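Local coordinates for protein putative phosphosugar isomerases (PDB 3FKJ) that probably binds phosphorylated sugars through its SIS domains and may act as an isomerase, its precise substrate and reaction being unknown, at residues Val46-Ser51 with Thr102-Ala107; Arg42-Gly47 with Gly72-Asn77. All blocks are in the same frame, centred on the assembly; numbering follows the deposited sequence.

Contact 1 (Val46-Ser51 with Thr102-Ala107); sequences VGCGGS and TAETVA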
loop_
_atom_site.group_PDB
_atom_site.type_symbol
_atom_site.label_atom_id
_atom_site.label_comp_id
_atom_site.label_asym_id
_atom_site.label_seq_id
_atom_site.Cartn_x
_atom_site.Cartn_y
_atom_site.Cartn_z
ATOM N N VAL A 46 6.747 10.832 2.197
ATOM C CA VAL A 46 7.003 10.804 0.788
ATOM C C VAL A 46 8.432 10.324 0.483
ATOM O O VAL A 46 9.416 10.802 1.021
ATOM C CB VAL A 46 6.662 12.169 0.122
ATOM C CG1 VAL A 46 6.699 12.062 -1.434
ATOM C CG2 VAL A 46 5.262 12.674 0.579
ATOM N N GLY A 47 8.518 9.350 -0.400
ATOM C CA GLY A 47 9.790 8.839 -0.829
ATOM C C GLY A 47 9.617 7.720 -1.822
ATOM O O GLY A 47 8.494 7.432 -2.236
ATOM N N CYS A 48 10.740 7.097 -2.190
ATOM C CA CYS A 48 10.771 5.995 -3.159
ATOM C C CYS A 48 11.417 4.752 -2.578
ATOM O O CYS A 48 12.429 4.854 -1.919
ATOM C CB CYS A 48 11.568 6.388 -4.409
ATOM S SG CYS A 48 10.903 7.808 -5.299
ATOM N N GLY A 49 10.809 3.601 -2.853
ATOM C CA GLY A 49 11.330 2.305 -2.465
ATOM C C GLY A 49 11.544 2.199 -0.983
ATOM O O GLY A 49 10.609 2.376 -0.192
ATOM N N GLY A 50 12.771 1.879 -0.607
ATOM C CA GLY A 50 13.162 1.803 0.796
ATOM C C GLY A 50 12.972 3.106 1.551
ATOM O O GLY A 50 12.785 3.098 2.757
ATOM N N SER A 51 13.030 4.220 0.841
ATOM C CA SER A 51 12.822 5.519 1.447
ATOM C C SER A 51 11.356 5.917 1.634
ATOM O O SER A 51 11.072 6.943 2.236
ATOM C CB SER A 51 13.640 6.594 0.690
ATOM O OG SER A 51 15.031 6.473 1.014
ATOM N N THR A 102 17.625 11.550 -5.373
ATOM C CA THR A 102 16.531 10.960 -6.144
ATOM C C THR A 102 15.678 12.115 -6.675
ATOM O O THR A 102 14.927 12.708 -5.935
ATOM C CB THR A 102 15.653 9.998 -5.283
ATOM O OG1 THR A 102 16.487 9.075 -4.582
ATOM C CG2 THR A 102 14.686 9.246 -6.148
ATOM N N ALA A 103 15.817 12.420 -7.963
ATOM C CA ALA A 103 15.199 13.594 -8.580
ATOM C C ALA A 103 13.735 13.761 -8.205
ATOM O O ALA A 103 13.293 14.874 -7.911
ATOM C CB ALA A 103 15.364 13.553 -10.139
ATOM N N GLU A 104 12.974 12.667 -8.180
ATOM C CA GLU A 104 11.537 12.791 -7.892
ATOM C C GLU A 104 11.237 13.122 -6.417
ATOM O O GLU A 104 10.232 13.760 -6.137
ATOM C CB GLU A 104 10.726 11.563 -8.367
ATOM C CG GLU A 104 11.209 10.228 -7.867
ATOM C CD GLU A 104 12.084 9.509 -8.862
ATOM O OE1 GLU A 104 13.184 10.020 -9.098
ATOM O OE2 GLU A 104 11.693 8.426 -9.375
ATOM N N THR A 105 12.110 12.698 -5.499
ATOM C CA THR A 105 11.962 13.031 -4.081
ATOM C C THR A 105 12.356 14.487 -3.861
ATOM O O THR A 105 11.766 15.148 -3.022
ATOM C CB THR A 105 12.777 12.070 -3.167
ATOM O OG1 THR A 105 12.364 10.719 -3.444
ATOM C CG2 THR A 105 12.567 12.387 -1.641
ATOM N N VAL A 106 13.336 14.983 -4.631
ATOM C CA VAL A 106 13.733 16.415 -4.558
ATOM C C VAL A 106 12.579 17.291 -5.079
ATOM O O VAL A 106 12.249 18.292 -4.458
ATOM C CB VAL A 106 15.082 16.701 -5.314
ATOM C CG1 VAL A 106 15.353 18.188 -5.475
ATOM C CG2 VAL A 106 16.252 16.059 -4.583
ATOM N N ALA A 107 11.964 16.882 -6.189
ATOM C CA ALA A 107 10.802 17.574 -6.789
ATOM C C ALA A 107 9.572 17.534 -5.902
ATOM O O ALA A 107 8.816 18.510 -5.845
ATOM C CB ALA A 107 10.464 16.991 -8.184
HETATM O O HOH W 1 13.319 8.901 -2.060
#
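The thiol SG of C48 packs against the start of helix 103-115, at the C-terminal ends of the parallel strands in a SIS domain of α/β sandwich type, where strand 42-47 runs out into a glycine-rich turn. SG lies beside the backbone N, anti to the carbonyl carbon (chi1 -60°), a turn that brings it among E104 and T105 of the first helical turn and T102 just before it. The tightest touch is SG on E104 CG at 3.5 Å, a thiol resting on the aliphatic part of the glutamate; T105 OG1 follows at 3.7 Å and the methyl CG2 of T102 at 4.1 Å from the same SG. E104 bends at chi2 (-97°), which lets the methylene carry the packing while OE2 runs on to H252 and R279 of the second subunit, in a hydrogen bond and a salt bridge. T105 presents its hydroxyl to the strand end, OG1 standing 4.1 Å from G47 CA, and that hydroxyl also bonds to S76 OG. Beyond C48, the N of G49 bonds E249 of the second subunit. In polar terms the two segments are joined by one water: it accepts the N-H of C48, 3.2 Å from that N, and lies 2.5 Å from T105 OG1, a hydrogen bond whose direction is not settled.

Contact 2 (Arg42-Gly47 with Gly72-Asn77); sequences RVWFVG and GYITSN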
loop_
_atom_site.group_PDB
_atom_site.type_symbol
_atom_site.label_atom_id
_atom_site.label_comp_id
_atom_site.label_asym_id
_atom_site.label_seq_id
_atom_site.Cartn_x
_atom_site.Cartn_y
_atom_site.Cartn_z
ATOM N N ARG A 42 -2.095 17.781 8.760
ATOM C CA ARG A 42 -1.859 16.667 7.848
ATOM C C ARG A 42 -0.370 16.419 7.773
ATOM O O ARG A 42 0.423 17.364 7.796
ATOM C CB ARG A 42 -2.381 16.974 6.454
ATOM C CG ARG A 42 -3.804 17.456 6.412
ATOM C CD ARG A 42 -4.292 17.511 4.986
ATOM N NE ARG A 42 -4.512 16.167 4.429
ATOM C CZ ARG A 42 -5.705 15.568 4.280
ATOM N NH1 ARG A 42 -6.830 16.180 4.636
ATOM N NH2 ARG A 42 -5.764 14.345 3.755
ATOM N N VAL A 43 -0.003 15.141 7.714
ATOM C CA VAL A 43 1.355 14.696 7.422
ATOM C C VAL A 43 1.322 13.854 6.142
ATOM O O VAL A 43 0.365 13.075 5.923
ATOM C CB VAL A 43 1.916 13.830 8.601
ATOM C CG1 VAL A 43 3.358 13.445 8.356
ATOM C CG2 VAL A 43 1.798 14.602 9.887
ATOM N N TRP A 44 2.337 14.046 5.290
ATOM C CA TRP A 44 2.682 13.086 4.257
ATOM C C TRP A 44 4.070 12.560 4.472
ATOM O O TRP A 44 5.024 13.322 4.697
ATOM C CB TRP A 44 2.617 13.684 2.852
ATOM C CG TRP A 44 1.253 13.796 2.295
ATOM C CD1 TRP A 44 0.599 12.865 1.526
ATOM C CD2 TRP A 44 0.359 14.868 2.472
ATOM N NE1 TRP A 44 -0.646 13.303 1.219
ATOM C CE2 TRP A 44 -0.816 14.551 1.750
ATOM C CE3 TRP A 44 0.421 16.076 3.182
ATOM C CZ2 TRP A 44 -1.933 15.407 1.703
ATOM C CZ3 TRP A 44 -0.672 16.948 3.103
ATOM C CH2 TRP A 44 -1.842 16.590 2.388
ATOM N N PHE A 45 4.163 11.248 4.408
ATOM C CA PHE A 45 5.412 10.534 4.202
ATOM C C PHE A 45 5.641 10.295 2.712
ATOM O O PHE A 45 4.835 9.647 2.046
ATOM C CB PHE A 45 5.359 9.221 4.927
ATOM C CG PHE A 45 5.234 9.376 6.394
ATOM C CD1 PHE A 45 6.324 9.808 7.144
ATOM C CD2 PHE A 45 4.024 9.116 7.030
ATOM C CE1 PHE A 45 6.214 9.948 8.520
ATOM C CE2 PHE A 45 3.890 9.265 8.403
ATOM C CZ PHE A 45 5.004 9.681 9.152
ATOM N N VAL A 46 6.747 10.832 2.197
ATOM C CA VAL A 46 7.003 10.804 0.788
ATOM C C VAL A 46 8.432 10.324 0.483
ATOM O O VAL A 46 9.416 10.802 1.021
ATOM C CB VAL A 46 6.662 12.169 0.122
ATOM C CG1 VAL A 46 6.699 12.062 -1.434
ATOM C CG2 VAL A 46 5.262 12.674 0.579
ATOM N N GLY A 47 8.518 9.350 -0.400
ATOM C CA GLY A 47 9.790 8.839 -0.829
ATOM C C GLY A 47 9.617 7.720 -1.822
ATOM O O GLY A 47 8.494 7.432 -2.236
ATOM N N GLY A 72 -0.772 10.714 5.118
ATOM C CA GLY A 72 -0.525 10.253 3.765
ATOM C C GLY A 72 0.797 9.543 3.651
ATOM O O GLY A 72 1.690 9.746 4.480
ATOM N N TYR A 73 0.922 8.719 2.610
ATOM C CA TYR A 73 2.071 7.835 2.412
ATOM C C TYR A 73 2.183 7.521 0.947
ATOM O O TYR A 73 1.371 6.782 0.386
ATOM C CB TYR A 73 1.842 6.592 3.242
ATOM C CG TYR A 73 2.854 5.476 3.149
ATOM C CD1 TYR A 73 3.949 5.427 4.017
ATOM C CD2 TYR A 73 2.655 4.413 2.290
ATOM C CE1 TYR A 73 4.838 4.384 3.975
ATOM C CE2 TYR A 73 3.557 3.373 2.231
ATOM C CZ TYR A 73 4.627 3.360 3.096
ATOM O OH TYR A 73 5.496 2.331 3.052
ATOM N N ILE A 74 3.123 8.161 0.274
ATOM C CA ILE A 74 3.042 8.232 -1.184
ATOM C C ILE A 74 4.425 8.241 -1.860
ATOM O O ILE A 74 5.369 8.849 -1.383
ATOM C CB ILE A 74 2.176 9.457 -1.622
ATOM C CG1 ILE A 74 1.992 9.522 -3.146
ATOM C CG2 ILE A 74 2.810 10.725 -1.148
ATOM C CD1 ILE A 74 1.087 8.428 -3.703
ATOM N N THR A 75 4.509 7.526 -2.976
ATOM C CA THR A 75 5.715 7.497 -3.787
ATOM C C THR A 75 5.899 8.875 -4.442
ATOM O O THR A 75 4.940 9.484 -4.945
ATOM C CB THR A 75 5.726 6.294 -4.760
ATOM O OG1 THR A 75 7.050 6.097 -5.275
ATOM C CG2 THR A 75 4.668 6.445 -5.924
ATOM N N SER A 76 7.144 9.347 -4.433
ATOM C CA SER A 76 7.477 10.734 -4.692
ATOM C C SER A 76 6.938 11.264 -6.001
ATOM O O SER A 76 6.358 12.348 -6.033
ATOM C CB SER A 76 8.990 10.949 -4.650
ATOM O OG SER A 76 9.564 10.592 -3.398
ATOM N N ASN A 77 7.140 10.524 -7.077
ATOM C CA ASN A 77 6.782 10.997 -8.372
ATOM C C ASN A 77 5.288 11.043 -8.599
ATOM O O ASN A 77 4.819 11.859 -9.404
ATOM C CB ASN A 77 7.520 10.247 -9.494
ATOM C CG ASN A 77 7.865 11.177 -10.646
ATOM O OD1 ASN A 77 7.908 12.391 -10.444
ATOM N ND2 ASN A 77 8.131 10.633 -11.827
#
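V43 O receives the amide of G72 at 2.7 Å, one of the backbone bonds that pair strands 42-47 and 70-75 as parallel neighbours in the five-stranded sheet of the SIS domain, where 70-75 is the outermost strand within this chain and 42-47 lies next to it. F45 bonds through both its backbone groups: its N gives to G72 O at 2.9 Å from above the carbonyl plane, whereas its O takes I74 N almost in line with the carbonyl, at 174°. Farther on the pairing slackens, the bonds G47 N to I74 O and S76 N to G47 O both being weak, as strand 70-75 gives way to helix 76-81. CA-H groups of Y73 and V46 add contacts to the carbonyls of F45 and I74.

Side chains alternate between the two faces. On one, W44 CD1 approaches G72 obliquely, 3.6 Å from its CA, a closeness that the lack of a side chain there permits. On that face V46 and I74 stand side by side, CG2 against CG2 at 3.6 Å. V46 CG1, anti to the backbone N (chi1 -170°), lies against S76 CA. On the other face F45 CB meets Y73 CD1, and F55 and W56 extend this aromatic patch. At the far end S76 OG, hydrogen-bonded to T105 of helix 103-115, merely packs on G47, 3.1 Å from its CA.

Both contacts are largely buried and share V46 and G47 at the end of strand 42-47, but they join it to different elements. Contact 2 lies within the sheet, held by backbone hydrogen bonds that weaken toward the C-terminal ends of the strands, with apolar and aromatic side chains on its faces. Contact 1 lies where strand 42-47 meets a helix, and relies on thiol packing and a bridging water. They meet at S76, which belongs to contact 2 but touches both C48 and T105 of contact 1. Each also reaches the second subunit: E249 there bonds both the turn after strand 42-47, at G49, and T75 at the end of strand 70-75.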